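Long-range contact in hydroquinone dioxygenase small subunit (Pseudomonas sp., PDB 4ZXA), which probably acts, together with a large subunit, as an Fe2+-dependent dioxygenase that opens the ring of hydroquinone: residues Ser47-Val53 with Glu64-Gly70. Numbering follows the deposited sequence.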
loop_
_atom_site.group_PDB
_atom_site.type_symbol
_atom_site.label_atom_id
_atom_site.label_comp_id
_atom_site.label_asym_id
_atom_site.label_seq_id
_atom_site.Cartn_x
_atom_site.Cartn_y
_atom_site.Cartn_z
ATOM N N SER A 47 2.895 39.109 19.731
ATOM C CA SER A 47 3.630 40.147 19.032
ATOM C C SER A 47 2.873 41.465 19.060
ATOM O O SER A 47 1.679 41.495 19.371
ATOM C CB SER A 47 3.932 39.700 17.600
ATOM O OG SER A 47 4.698 38.497 17.619
ATOM N N LYS A 48 3.579 42.553 18.759
ATOM C CA LYS A 48 2.988 43.886 18.782
ATOM C C LYS A 48 2.199 44.092 17.504
ATOM O O LYS A 48 2.434 43.415 16.511
ATOM C CB LYS A 48 4.074 44.953 18.864
ATOM C CG LYS A 48 5.081 44.772 19.975
ATOM C CD LYS A 48 6.214 45.789 19.801
ATOM C CE LYS A 48 7.395 45.495 20.720
ATOM N NZ LYS A 48 7.949 44.115 20.499
ATOM N N PRO A 49 1.256 45.034 17.516
ATOM C CA PRO A 49 0.478 45.205 16.290
ATOM C C PRO A 49 1.358 45.534 15.100
ATOM O O PRO A 49 2.146 46.480 15.162
ATOM C CB PRO A 49 -0.445 46.374 16.636
ATOM C CG PRO A 49 -0.688 46.187 18.100
ATOM C CD PRO A 49 0.657 45.755 18.650
ATOM N N TYR A 50 1.244 44.724 14.050
ATOM C CA TYR A 50 1.901 44.975 12.766
ATOM C C TYR A 50 3.416 44.813 12.757
ATOM O O TYR A 50 4.087 45.228 11.822
ATOM C CB TYR A 50 1.481 46.331 12.203
ATOM C CG TYR A 50 0.000 46.391 11.918
ATOM C CD1 TYR A 50 -0.559 45.649 10.872
ATOM C CD2 TYR A 50 -0.848 47.171 12.702
ATOM C CE1 TYR A 50 -1.917 45.697 10.606
ATOM C CE2 TYR A 50 -2.210 47.226 12.441
ATOM C CZ TYR A 50 -2.744 46.487 11.394
ATOM O OH TYR A 50 -4.103 46.544 11.138
ATOM N N GLU A 51 3.946 44.207 13.809
ATOM C CA GLU A 51 5.327 43.768 13.803
ATOM C C GLU A 51 5.420 42.650 12.748
ATOM O O GLU A 51 4.744 41.624 12.857
ATOM C CB GLU A 51 5.689 43.222 15.181
ATOM C CG GLU A 51 7.164 43.140 15.469
ATOM C CD GLU A 51 7.433 42.377 16.753
ATOM O OE1 GLU A 51 6.477 42.189 17.544
ATOM O OE2 GLU A 51 8.590 41.949 16.969
ATOM N N LYS A 52 6.238 42.854 11.724
ATOM C CA LYS A 52 6.378 41.876 10.646
ATOM C C LYS A 52 7.287 40.699 11.049
ATOM O O LYS A 52 8.491 40.736 10.845
ATOM C CB LYS A 52 6.865 42.585 9.376
ATOM C CG LYS A 52 5.955 43.771 8.952
ATOM C CD LYS A 52 6.573 44.602 7.800
ATOM C CE LYS A 52 6.003 44.220 6.435
ATOM N NZ LYS A 52 4.574 44.734 6.243
ATOM N N VAL A 53 6.712 39.657 11.639
ATOM C CA VAL A 53 7.537 38.596 12.210
ATOM C C VAL A 53 7.785 37.544 11.155
ATOM O O VAL A 53 6.838 36.931 10.640
ATOM C CB VAL A 53 6.897 37.910 13.466
ATOM C CG1 VAL A 53 7.791 36.769 13.959
ATOM C CG2 VAL A 53 6.644 38.924 14.598
ATOM N N GLU A 64 5.976 36.564 6.384
ATOM C CA GLU A 64 5.805 37.314 7.624
ATOM C C GLU A 64 4.402 37.108 8.198
ATOM O O GLU A 64 3.420 36.971 7.454
ATOM C CB GLU A 64 6.048 38.813 7.390
ATOM C CG GLU A 64 7.457 39.168 6.966
ATOM C CD GLU A 64 7.546 40.587 6.435
ATOM O OE1 GLU A 64 6.485 41.146 6.070
ATOM O OE2 GLU A 64 8.673 41.143 6.381
ATOM N N THR A 65 4.335 37.065 9.526
ATOM C CA THR A 65 3.071 37.029 10.251
ATOM C C THR A 65 2.835 38.383 10.912
ATOM O O THR A 65 3.686 38.874 11.653
ATOM C CB THR A 65 3.051 35.912 11.330
ATOM O OG1 THR A 65 3.155 34.631 10.698
ATOM C CG2 THR A 65 1.746 35.952 12.120
ATOM N N LEU A 66 1.698 39.003 10.622
ATOM C CA LEU A 66 1.348 40.270 11.274
ATOM C C LEU A 66 0.128 40.136 12.181
ATOM O O LEU A 66 -0.896 39.523 11.808
ATOM C CB LEU A 66 1.092 41.388 10.257
ATOM C CG LEU A 66 2.270 41.956 9.470
ATOM C CD1 LEU A 66 2.829 40.911 8.516
ATOM C CD2 LEU A 66 1.838 43.195 8.703
ATOM N N ARG A 67 0.242 40.721 13.372
ATOM C CA ARG A 67 -0.907 40.876 14.244
ATOM C C ARG A 67 -1.650 42.144 13.833
ATOM O O ARG A 67 -1.172 43.257 14.062
ATOM C CB ARG A 67 -0.472 40.955 15.710
ATOM C CG ARG A 67 -1.629 41.025 16.696
ATOM C CD ARG A 67 -1.187 41.430 18.105
ATOM N NE ARG A 67 -2.362 41.745 18.909
ATOM C CZ ARG A 67 -3.097 40.832 19.530
ATOM N NH1 ARG A 67 -2.737 39.551 19.466
ATOM N NH2 ARG A 67 -4.177 41.194 20.220
ATOM N N ALA A 68 -2.812 41.976 13.212
ATOM C CA ALA A 68 -3.617 43.117 12.796
ATOM C C ALA A 68 -4.470 43.636 13.965
ATOM O O ALA A 68 -5.421 42.980 14.411
ATOM C CB ALA A 68 -4.494 42.738 11.605
ATOM N N GLU A 69 -4.110 44.814 14.459
ATOM C CA GLU A 69 -4.823 45.439 15.564
ATOM C C GLU A 69 -4.720 46.952 15.441
ATOM O O GLU A 69 -3.641 47.532 15.572
ATOM C CB GLU A 69 -4.256 44.976 16.907
ATOM C CG GLU A 69 -5.017 45.525 18.102
ATOM C CD GLU A 69 -4.463 45.032 19.427
ATOM O OE1 GLU A 69 -3.482 44.250 19.405
ATOM O OE2 GLU A 69 -5.008 45.423 20.487
ATOM N N GLY A 70 -5.843 47.595 15.177
ATOM C CA GLY A 70 -5.809 49.021 14.947
ATOM C C GLY A 70 -5.371 49.347 13.533
ATOM O O GLY A 70 -5.759 48.675 12.579
HETATM O O HOH W 1 2.695 41.190 14.603
#
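Where a turn leads into a β-strand, the neighbouring strand can hold it through side chains, a backbone hydrogen bond and a bridging water, and Tyr50 illustrates how. It loses more surface to this contact than any other residue. Its CA-to-CB bond points away from 64-70, yet chi1 near -63° brings the ring back along that strand: CD1 meets Leu66 CD2 at 4.1 Å, CE1 lies 4.0 Å from Ala68 CB, and the phenol OH of Tyr50 donates to Gly70 O (3.1 Å), where the chain turns a corner towards the second sheet. The Tyr50 backbone N adds a hydrogen bond to Arg67 O, 2.8 Å long.

Regular pairing appears only at Val53 and Thr65, an antiparallel hydrogen-bonded pair (Val53 N to Thr65 O 3.1 Å, Thr65 N to Val53 O 2.7 Å). These strands form a β-hairpin in a fold of two sheets, as expected of a cupin, with strand 145-153 on the far side of 61-69. Regular pairing does not continue through the type II turn Lys48-Glu51 ahead of it; there a water donates to Lys48 O and Glu51 O and accepts from Arg67 N.

Arg67 contributes the next largest area. Its extended side chain runs past Ser47: Arg67 CD lies 3.1 Å from Ser47 O, while Arg67 NE forms a salt bridge with Glu69 OE1 (2.8 Å) and NH1 reaches Ala44 O in helix 40-45. Lys52, at the centre of an inverse gamma turn, instead lays its CE 3.1 Å from Glu64 OE1; its ammonium makes a cation-pi contact with Phe75, and Glu64 OE2 is hydrogen-bonded to Ser158 OG.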